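Local coordinates for protein chitinase A (PDB 4MNK) that probably hydrolyses chitin as a family 18 glycosyl hydrolase of plant class V, and holds N-acetylglucosamine sugars in its binding cleft, at residues 331-335 / 336-340; 271-274 / 275-278. All coordinates share one frame; numbering follows the deposited sequence.

Contact 1. Residues 331-335 / 336-340. With NAG (2-acetamido-2-deoxy-beta-D-glucopyranose), chain B.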
ATOM      1  N   ASN A 331      11.167   2.076   3.694  1.00  6.38           N
ATOM      2  CA  ASN A 331      12.582   1.760   3.491  1.00  6.56           C
ATOM      3  C   ASN A 331      13.129   2.302   2.172  1.00  6.80           C
ATOM      4  O   ASN A 331      14.342   2.395   1.998  1.00  7.20           O
ATOM      5  CB  ASN A 331      12.806   0.248   3.549  1.00  6.73           C
ATOM      6  CG  ASN A 331      12.071  -0.493   2.448  1.00  6.27           C
ATOM      7  OD1 ASN A 331      12.673  -1.208   1.644  1.00  8.39           O
ATOM      8  ND2 ASN A 331      10.766  -0.312   2.395  1.00  5.09           N
ATOM      9  N   GLN A 332      12.236   2.659   1.252  1.00  6.75           N
ATOM     10  CA  GLN A 332      12.629   3.100  -0.090  1.00  6.95           C
ATOM     11  C   GLN A 332      12.962   4.592  -0.187  1.00  7.18           C
ATOM     12  O   GLN A 332      13.418   5.059  -1.234  1.00  7.30           O
ATOM     13  CB  GLN A 332      11.540   2.735  -1.097  1.00  6.80           C
ATOM     14  CG  GLN A 332      11.293   1.241  -1.251  1.00  7.69           C
ATOM     15  CD  GLN A 332      10.044   0.938  -2.063  1.00  8.36           C
ATOM     16  OE1 GLN A 332       9.063   1.692  -2.033  1.00  8.68           O
ATOM     17  NE2 GLN A 332      10.067  -0.170  -2.789  1.00  9.43           N
ATOM     18  N   ASP A 333      12.718   5.327   0.897  1.00  7.27           N
ATOM     19  CA  ASP A 333      13.059   6.745   0.998  1.00  7.59           C
ATOM     20  C   ASP A 333      13.810   6.914   2.315  1.00  7.92           C
ATOM     21  O   ASP A 333      13.241   7.331   3.332  1.00  7.74           O
ATOM     22  CB  ASP A 333      11.784   7.596   0.955  1.00  7.62           C
ATOM     23  CG  ASP A 333      12.054   9.097   0.895  1.00  7.54           C
ATOM     24  OD1 ASP A 333      13.203   9.550   1.100  1.00  7.29           O
ATOM     25  OD2 ASP A 333      11.080   9.836   0.647  1.00  7.72           O
ATOM     26  N   ILE A 334      15.093   6.567   2.291  1.00  8.60           N
ATOM     27  CA  ILE A 334      15.867   6.442   3.528  1.00  9.60           C
ATOM     28  C   ILE A 334      15.996   7.755   4.303  1.00  9.63           C
ATOM     29  O   ILE A 334      16.066   7.740   5.532  1.00  9.61           O
ATOM     30  CB  ILE A 334      17.242   5.739   3.317  1.00 10.26           C
ATOM     31  CG1 ILE A 334      18.181   6.575   2.442  1.00 11.51           C
ATOM     32  CG2 ILE A 334      17.042   4.334   2.738  1.00 10.56           C
ATOM     33  CD1 ILE A 334      19.632   6.117   2.479  1.00 13.08           C
ATOM     34  N   ASP A 335      15.992   8.879   3.591  1.00  9.77           N
ATOM     35  CA  ASP A 335      16.073  10.196   4.227  1.00 10.28           C
ATOM     36  C   ASP A 335      14.697  10.800   4.529  1.00  9.78           C
ATOM     37  O   ASP A 335      14.601  11.932   5.013  1.00 10.08           O
ATOM     38  CB  ASP A 335      16.917  11.151   3.373  1.00 10.95           C
ATOM     39  CG  ASP A 335      18.382  10.750   3.321  1.00 12.72           C
ATOM     40  OD1 ASP A 335      18.946  10.419   4.385  1.00 14.43           O
ATOM     41  OD2 ASP A 335      18.970  10.765   2.220  1.00 14.78           O
ATOM     42  N   ALA A 336      13.644  10.031   4.250  1.00  9.23           N
ATOM     43  CA  ALA A 336      12.251  10.451   4.464  1.00  8.85           C
ATOM     44  C   ALA A 336      11.907  11.807   3.830  1.00  8.52           C
ATOM     45  O   ALA A 336      11.200  12.629   4.421  1.00  8.43           O
ATOM     46  CB  ALA A 336      11.895  10.429   5.958  1.00  8.98           C
ATOM     47  N   ILE A 337      12.404  12.019   2.613  1.00  8.15           N
ATOM     48  CA  ILE A 337      12.165  13.254   1.873  1.00  8.28           C
ATOM     49  C   ILE A 337      10.679  13.423   1.551  1.00  7.58           C
ATOM     50  O   ILE A 337      10.086  14.470   1.817  1.00  7.71           O
ATOM     51  CB  ILE A 337      13.007  13.292   0.565  1.00  8.37           C
ATOM     52  CG1 ILE A 337      14.507  13.130   0.867  1.00  9.96           C
ATOM     53  CG2 ILE A 337      12.704  14.552  -0.263  1.00  9.27           C
ATOM     54  CD1 ILE A 337      15.108  14.166   1.820  1.00 11.82           C
ATOM     55  N   LEU A 338      10.079  12.377   0.995  1.00  7.09           N
ATOM     56  CA  LEU A 338       8.687  12.456   0.574  1.00  6.81           C
ATOM     57  C   LEU A 338       7.691  12.396   1.741  1.00  6.68           C
ATOM     58  O   LEU A 338       6.716  13.143   1.740  1.00  6.50           O
ATOM     59  CB  LEU A 338       8.382  11.442  -0.533  1.00  6.89           C
ATOM     60  CG  LEU A 338       9.262  11.588  -1.782  1.00  7.00           C
ATOM     61  CD1 LEU A 338       8.894  10.545  -2.813  1.00  7.40           C
ATOM     62  CD2 LEU A 338       9.175  12.990  -2.384  1.00  7.19           C
ATOM     63  N   PRO A 339       7.942  11.539   2.755  1.00  6.76           N
ATOM     64  CA  PRO A 339       7.077  11.642   3.934  1.00  6.82           C
ATOM     65  C   PRO A 339       7.103  13.019   4.617  1.00  6.88           C
ATOM     66  O   PRO A 339       6.084  13.446   5.156  1.00  6.43           O
ATOM     67  CB  PRO A 339       7.614  10.540   4.855  1.00  6.83           C
ATOM     68  CG  PRO A 339       8.142   9.518   3.906  1.00  7.12           C
ATOM     69  CD  PRO A 339       8.793  10.334   2.824  1.00  6.74           C
ATOM     70  N   LYS A 340       8.239  13.714   4.578  1.00  7.10           N
ATOM     71  CA  LYS A 340       8.324  15.061   5.146  1.00  7.58           C
ATOM     72  C   LYS A 340       7.451  16.074   4.400  1.00  7.34           C
ATOM     73  O   LYS A 340       6.672  16.798   5.020  1.00  7.29           O
ATOM     74  CB  LYS A 340       9.781  15.534   5.236  1.00  8.01           C
ATOM     75  CG  LYS A 340       9.979  16.967   5.748  1.00  9.40           C
ATOM     76  CD  LYS A 340       9.419  17.184   7.150  1.00 11.04           C
ATOM     77  CE  LYS A 340       9.803  18.557   7.686  1.00 12.00           C
ATOM     78  NZ  LYS A 340       8.853  19.050   8.724  1.00 13.20           N
TER
HETATM   79  C1  NAG B   2       6.354  -5.506  -3.149  1.00 16.76           C
HETATM   80  C2  NAG B   2       7.792  -5.038  -3.336  1.00 16.17           C
HETATM   81  C3  NAG B   2       8.745  -6.229  -3.362  1.00 17.22           C
HETATM   82  C4  NAG B   2       8.515  -7.187  -2.187  1.00 18.43           C
HETATM   83  C5  NAG B   2       7.022  -7.440  -1.921  1.00 18.20           C
HETATM   84  C6  NAG B   2       6.800  -8.123  -0.572  1.00 18.91           C
HETATM   85  C7  NAG B   2       8.108  -2.937  -4.541  1.00 13.09           C
HETATM   86  C8  NAG B   2       8.235  -2.277  -5.881  1.00 13.35           C
HETATM   87  N2  NAG B   2       7.930  -4.258  -4.554  1.00 14.38           N
HETATM   88  O3  NAG B   2      10.072  -5.750  -3.336  1.00 17.26           O
HETATM   89  O4  NAG B   2       9.140  -8.424  -2.471  1.00 19.96           O
HETATM   90  O5  NAG B   2       6.261  -6.242  -1.944  1.00 17.18           O
HETATM   91  O6  NAG B   2       7.138  -7.248   0.483  1.00 19.97           O
HETATM   92  O7  NAG B   2       8.171  -2.263  -3.512  1.00 11.93           O

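Contact 2. Residues 271-274 / 275-278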
ATOM      1  N   PHE A 271      12.973   5.305  -4.355  1.00  7.35           N
ATOM      2  CA  PHE A 271      13.178   6.748  -4.440  1.00  7.52           C
ATOM      3  C   PHE A 271      14.622   7.133  -4.119  1.00  7.55           C
ATOM      4  O   PHE A 271      15.211   7.961  -4.811  1.00  7.66           O
ATOM      5  CB  PHE A 271      12.208   7.499  -3.527  1.00  7.58           C
ATOM      6  CG  PHE A 271      12.340   8.993  -3.608  1.00  8.19           C
ATOM      7  CD1 PHE A 271      12.943   9.707  -2.579  1.00  8.98           C
ATOM      8  CD2 PHE A 271      11.873   9.686  -4.721  1.00  8.73           C
ATOM      9  CE1 PHE A 271      13.070  11.091  -2.655  1.00  9.85           C
ATOM     10  CE2 PHE A 271      11.997  11.071  -4.806  1.00  9.44           C
ATOM     11  CZ  PHE A 271      12.594  11.771  -3.769  1.00  9.81           C
ATOM     12  N   SER A 272      15.191   6.523  -3.080  1.00  7.46           N
ATOM     13  CA  SER A 272      16.577   6.793  -2.702  1.00  7.63           C
ATOM     14  C   SER A 272      17.553   6.458  -3.835  1.00  7.66           C
ATOM     15  O   SER A 272      18.490   7.217  -4.097  1.00  7.69           O
ATOM     16  CB  SER A 272      16.945   6.056  -1.414  1.00  7.71           C
ATOM     17  OG  SER A 272      16.186   6.559  -0.329  1.00  8.50           O
ATOM     18  N   GLU A 273      17.319   5.345  -4.523  1.00  7.75           N
ATOM     19  CA  GLU A 273      18.144   4.988  -5.674  1.00  8.27           C
ATOM     20  C   GLU A 273      17.916   5.934  -6.857  1.00  7.98           C
ATOM     21  O   GLU A 273      18.840   6.202  -7.621  1.00  8.13           O
ATOM     22  CB  GLU A 273      17.949   3.525  -6.081  1.00  8.83           C
ATOM     23  CG  GLU A 273      18.534   2.503  -5.093  1.00 11.27           C
ATOM     24  CD  GLU A 273      20.055   2.589  -4.924  1.00 14.24           C
ATOM     25  OE1 GLU A 273      20.744   3.181  -5.786  1.00 15.78           O
ATOM     26  OE2 GLU A 273      20.566   2.050  -3.918  1.00 15.97           O
ATOM     27  N   ILE A 274      16.695   6.446  -6.993  1.00  7.49           N
ATOM     28  CA  ILE A 274      16.391   7.453  -8.012  1.00  7.35           C
ATOM     29  C   ILE A 274      17.142   8.757  -7.729  1.00  7.52           C
ATOM     30  O   ILE A 274      17.648   9.397  -8.653  1.00  7.43           O
ATOM     31  CB  ILE A 274      14.867   7.688  -8.149  1.00  7.14           C
ATOM     32  CG1 ILE A 274      14.195   6.418  -8.683  1.00  7.15           C
ATOM     33  CG2 ILE A 274      14.572   8.880  -9.064  1.00  7.11           C
ATOM     34  CD1 ILE A 274      12.685   6.387  -8.536  1.00  7.44           C
ATOM     35  N   GLN A 275      17.240   9.131  -6.455  1.00  7.72           N
ATOM     36  CA  GLN A 275      18.052  10.285  -6.061  1.00  8.06           C
ATOM     37  C   GLN A 275      19.525  10.083  -6.424  1.00  8.10           C
ATOM     38  O   GLN A 275      20.179  11.011  -6.912  1.00  8.12           O
ATOM     39  CB  GLN A 275      17.900  10.595  -4.566  1.00  8.35           C
ATOM     40  CG  GLN A 275      16.472  10.912  -4.124  1.00  9.43           C
ATOM     41  CD  GLN A 275      15.882  12.109  -4.845  1.00 11.35           C
ATOM     42  OE1 GLN A 275      16.154  13.256  -4.496  1.00 13.16           O
ATOM     43  NE2 GLN A 275      15.057  11.844  -5.852  1.00 12.36           N
ATOM     44  N   ASN A 276      20.036   8.873  -6.201  1.00  8.03           N
ATOM     45  CA  ASN A 276      21.392   8.513  -6.622  1.00  8.45           C
ATOM     46  C   ASN A 276      21.546   8.610  -8.140  1.00  8.05           C
ATOM     47  O   ASN A 276      22.552   9.115  -8.638  1.00  8.06           O
ATOM     48  CB  ASN A 276      21.753   7.097  -6.153  1.00  8.98           C
ATOM     49  CG  ASN A 276      21.817   6.967  -4.637  1.00 10.11           C
ATOM     50  OD1 ASN A 276      21.942   7.956  -3.913  1.00 12.20           O
ATOM     51  ND2 ASN A 276      21.741   5.733  -4.155  1.00 11.91           N
ATOM     52  N   PHE A 277      20.531   8.130  -8.859  1.00  7.67           N
ATOM     53  CA  PHE A 277      20.471   8.172 -10.321  1.00  7.56           C
ATOM     54  C   PHE A 277      20.614   9.613 -10.822  1.00  7.43           C
ATOM     55  O   PHE A 277      21.422   9.889 -11.715  1.00  7.45           O
ATOM     56  CB  PHE A 277      19.143   7.540 -10.761  1.00  7.52           C
ATOM     57  CG  PHE A 277      18.989   7.333 -12.248  1.00  7.41           C
ATOM     58  CD1 PHE A 277      17.797   7.693 -12.871  1.00  7.51           C
ATOM     59  CD2 PHE A 277      19.990   6.736 -13.016  1.00  7.75           C
ATOM     60  CE1 PHE A 277      17.608   7.487 -14.238  1.00  7.76           C
ATOM     61  CE2 PHE A 277      19.810   6.528 -14.386  1.00  8.26           C
ATOM     62  CZ  PHE A 277      18.617   6.908 -14.996  1.00  7.97           C
ATOM     63  N   ILE A 278      19.860  10.528 -10.214  1.00  7.54           N
ATOM     64  CA  ILE A 278      19.905  11.951 -10.559  1.00  7.83           C
ATOM     65  C   ILE A 278      21.262  12.580 -10.210  1.00  7.99           C
ATOM     66  O   ILE A 278      21.845  13.303 -11.024  1.00  7.91           O
ATOM     67  CB  ILE A 278      18.735  12.730  -9.893  1.00  7.91           C
ATOM     68  CG1 ILE A 278      17.389  12.264 -10.463  1.00  8.19           C
ATOM     69  CG2 ILE A 278      18.896  14.237 -10.081  1.00  8.47           C
ATOM     70  CD1 ILE A 278      16.191  12.604  -9.597  1.00  8.87           C
TER

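Contact 1. Residues 331-335 / 336-340
The N-terminal end of helix 337-346 is closed by the carboxylate of Asp333, which follows directly on Gln332 of the glycan pocket. Asp333 OD2 takes the amide of Leu338 at 2.8 Å on its syn lone pair, nearly straight with an N-H...O angle of 165°. The other oxygen, OD1, receives Ile337 N at 3.0 Å from above the carboxylate plane. The Asp333 CG stands anti to the backbone N (chi1 -173°), which carries both oxygens to the first turn of the helix. The same residue opens a type I beta turn, Asp333 to Ala336, closed by Ala336 N on Asp333 O at 2.9 Å, and Ala336 occupies the N-cap position. Pro339 CD packs 3.2 Å from Asp333 OD2, while Ile337 CD1 lies 3.8 Å from Asp335 CB. On the pocket side the extended chain of Gln332 sends NE2 to the acetamide oxygen O7 of NAG at 2.9 Å, with a bent N-H...O angle of 132°; its OE1 accepts from Ser329 N, which helps fix which end of the amide faces the sugar. With two helix amides on a buried carboxylate, Asp333 is probably stabilised as an anion by the helix end.

Contact 2. Residues 271-274 / 275-278
Glu273 O receives the amide of Phe277 at 2.8 Å, the shortest bond among the i to i+4 links of this helical turn. The Glu273 side chain makes a bond of its own one residue earlier: Asn276 ND2 donates to Glu273 OE1 at 3.2 Å, nearly straight. The donor stands well above the carboxylate plane, although OE1 lies close to the amide plane of Asn276, and the two flat groups are turned 78° against each other. A bend at chi2 folds the Glu273 carboxylate back toward Asn276, whose OD1 is taken by Arg279 NH1. These residues belong to helix 271-279, which directly follows strand 262-270 and lies against strands 292-297 and 300-304. In sequence it falls between barrel strands 234-247 and 324-328, consistent with the alpha+beta insertion of class V family 18 chitinases on their TIM barrel. Ile274, Phe277 and Ile278 face those strands, with Ile274 CG2 4.1 Å from Ile278 CD1. On another side of the helix Gln275 folds over one face of the Phe271 ring: its CG makes a CH-pi contact 4.1 Å from the ring centroid, and NE2 sits 3.2 Å from CZ. The amide stacks almost flat on the ring, the planes 14° apart. Replacing Phe271 by an alanine would probably leave the Gln275 amide without its platform, free to turn, and open a gap beside Ile337 and Leu338. The ring reaches those neighbours because its CG is anti to the backbone N (chi1 -178°), while Gln275 CG passes 3.3 Å from Phe271 O.

Contacts 1 and 2 meet directly, their centres about 11 Å apart, and contact 2 comes first along the chain. Ser272 joins them twice: its OG probably accepts from Ile334 N at 2.8 Å, and its backbone N probably donates to Gln332 O at 2.9 Å. Phe271 packs against the apolar Ile337 and Leu338 and also touches the Asp333 side chain, so the start of helix 271-279 borders the capped start of helix 337-346. Contact 1 alone enters the glycan pocket, through Gln332; Trp328 NE1 bonds the same NAG. Contact 2 therefore probably acts from a second layer, its Ser272 holding the backbone on both sides of Asp333.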